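Local coordinates for alkaline phosphatase (Antarctic bacterium tab5, PDB 2W5W) that catalyses the hydrolysis of phosphate monoesters as a metal-dependent alkaline phosphatase, working through a phosphoserine intermediate, at the zinc ion site. Coordinates in Å, arbitrary orientation; residue numbers count along the deposited sequence, not the author numbering.

The zinc ion site. Residues 43, 135, 137-138, 254, 256, 301. With ZN (zinc ion), chain B.
Asp43, extended just beyond strand 36-42, Glu254 near the end of strand 249-255, and Thr137, helical within the short helix 136-139, bring three side-chain oxygens onto one face of a partly occupied zinc ion. Each binds opposite a water, giving a near-octahedral shell. Asp43 has CG anti to the backbone N (chi1 -160°) and points one carboxylate oxygen, OD2, at ZN at 2.0 Å, while OD1 stays 4.1 Å from ZN, so binding is monodentate. Glu254 arrives on an extended chain and likewise uses one branch, OE2, 2.0 Å from ZN. Its other oxygen, OE1, turns to the second shell: it contacts water 3 and accepts a hydrogen bond of 2.7 Å from the hydroxyl OG of Ser256, which lies well above the carboxylate plane (74° out of it). Thr137 sets its hydroxyl OG1 beside the backbone N (chi1 -51°), 2.2 Å from ZN. The engineered Asp135 does not bind directly; its OD2 remains 3.9 Å from ZN and bridges waters 2 and 3, with OD2 to water 3 at 2.7 Å. Water 1, opposite Thr137, is held by the backbone carbonyl O of Ser256. The coordinating carboxylates would partly offset the cation's charge, while the zinc may polarise its waters. This is the M3 site, the third metal position beside the catalytic zinc pair, usually filled by magnesium; in the family its metal-bound water or hydroxide is thought to help activate the serine nucleophile, though the structure alone does not show whether zinc does so here.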
ATOM      1  N   ASP A  43     -14.529   3.865  -2.058  1.00  6.62           N
ATOM      2  CA  ASP A  43     -15.028   2.959  -1.029  1.00  8.47           C
ATOM      3  C   ASP A  43     -14.609   1.507  -1.317  1.00 12.47           C
ATOM      4  O   ASP A  43     -14.944   0.957  -2.354  1.00 11.57           O
ATOM      5  CB  ASP A  43     -16.555   3.062  -0.927  1.00  8.82           C
ATOM      6  CG  ASP A  43     -17.074   2.545   0.406  1.00 13.78           C
ATOM      7  OD1 ASP A  43     -16.717   1.411   0.786  1.00 11.46           O
ATOM      8  OD2 ASP A  43     -17.800   3.293   1.088  1.00 13.37           O
ATOM      9  N   ASP A 135     -26.164   7.375   1.540  1.00 11.26           N
ATOM     10  CA  ASP A 135     -25.342   6.215   1.925  1.00 14.03           C
ATOM     11  C   ASP A 135     -24.258   6.665   2.907  1.00 17.43           C
ATOM     12  O   ASP A 135     -24.027   7.856   3.070  1.00 11.35           O
ATOM     13  CB  ASP A 135     -24.728   5.530   0.700  1.00 14.82           C
ATOM     14  CG  ASP A 135     -24.225   4.117   1.005  1.00 26.64           C
ATOM     15  OD1 ASP A 135     -24.861   3.397   1.810  1.00 22.38           O
ATOM     16  OD2 ASP A 135     -23.195   3.723   0.432  1.00 21.51           O
ATOM     17  N   THR A 137     -21.071   6.947   3.383  1.00 11.35           N
ATOM     18  CA  THR A 137     -19.906   7.779   3.125  1.00  7.51           C
ATOM     19  C   THR A 137     -20.286   9.260   2.971  1.00 10.40           C
ATOM     20  O   THR A 137     -19.789  10.085   3.726  1.00  9.17           O
ATOM     21  CB  THR A 137     -19.082   7.266   1.918  1.00  9.09           C
ATOM     22  OG1 THR A 137     -18.808   5.867   2.099  1.00 12.97           O
ATOM     23  CG2 THR A 137     -17.750   8.031   1.802  1.00  8.34           C
ATOM     24  N   PRO A 138     -21.158   9.600   1.997  1.00  9.82           N
ATOM     25  CA  PRO A 138     -21.570  11.017   1.968  1.00 13.38           C
ATOM     26  C   PRO A 138     -22.287  11.449   3.251  1.00 12.39           C
ATOM     27  O   PRO A 138     -22.088  12.579   3.691  1.00 13.35           O
ATOM     28  CB  PRO A 138     -22.545  11.110   0.791  1.00 11.53           C
ATOM     29  CG  PRO A 138     -22.876   9.654   0.390  1.00 11.21           C
ATOM     30  CD  PRO A 138     -21.780   8.776   0.939  1.00 11.61           C
ATOM     31  N   GLU A 254     -17.015  10.645  -3.935  1.00  7.91           N
ATOM     32  CA  GLU A 254     -16.842   9.223  -3.654  1.00 10.59           C
ATOM     33  C   GLU A 254     -17.066   8.306  -4.858  1.00 10.21           C
ATOM     34  O   GLU A 254     -18.105   8.373  -5.515  1.00 12.43           O
ATOM     35  CB  GLU A 254     -17.789   8.789  -2.526  1.00 11.61           C
ATOM     36  CG  GLU A 254     -17.444   7.394  -1.993  1.00 13.66           C
ATOM     37  CD  GLU A 254     -18.613   6.705  -1.304  1.00 14.54           C
ATOM     38  OE1 GLU A 254     -19.764   7.195  -1.400  1.00 14.83           O
ATOM     39  OE2 GLU A 254     -18.377   5.651  -0.668  1.00 13.21           O
ATOM     40  N   SER A 256     -18.240   5.293  -5.049  1.00  7.87           N
ATOM     41  CA  SER A 256     -18.981   4.500  -4.064  1.00  9.69           C
ATOM     42  C   SER A 256     -19.062   3.012  -4.353  1.00 13.43           C
ATOM     43  O   SER A 256     -19.142   2.194  -3.426  1.00 11.46           O
ATOM     44  CB  SER A 256     -20.425   5.021  -3.966  1.00 13.48           C
ATOM     45  OG  SER A 256     -20.443   6.439  -3.868  1.00 12.34           O
ATOM     46  N   ASP A 301     -11.834   4.102   2.586  1.00  9.09           N
ATOM     47  CA  ASP A 301     -12.245   3.809   3.955  1.00  8.37           C
ATOM     48  C   ASP A 301     -11.738   2.449   4.500  1.00 12.75           C
ATOM     49  O   ASP A 301     -11.536   2.308   5.708  1.00 14.13           O
ATOM     50  CB  ASP A 301     -13.760   3.973   4.127  1.00 11.44           C
ATOM     51  CG  ASP A 301     -14.574   3.100   3.182  1.00 14.41           C
ATOM     52  OD1 ASP A 301     -14.027   2.561   2.188  1.00 10.66           O
ATOM     53  OD2 ASP A 301     -15.786   2.935   3.461  1.00 15.24           O
TER
HETATM   54 ZN    ZN B1378     -19.390   4.461   0.559  0.64  5.94          ZN
HETATM   55  O   HOH W   1     -19.997   2.990  -0.925  1.00 17.15           O
HETATM   56  O   HOH W   2     -20.709   3.434   1.882  1.00 14.55           O
HETATM   57  O   HOH W   3     -21.276   5.542   0.201  1.00 15.05           O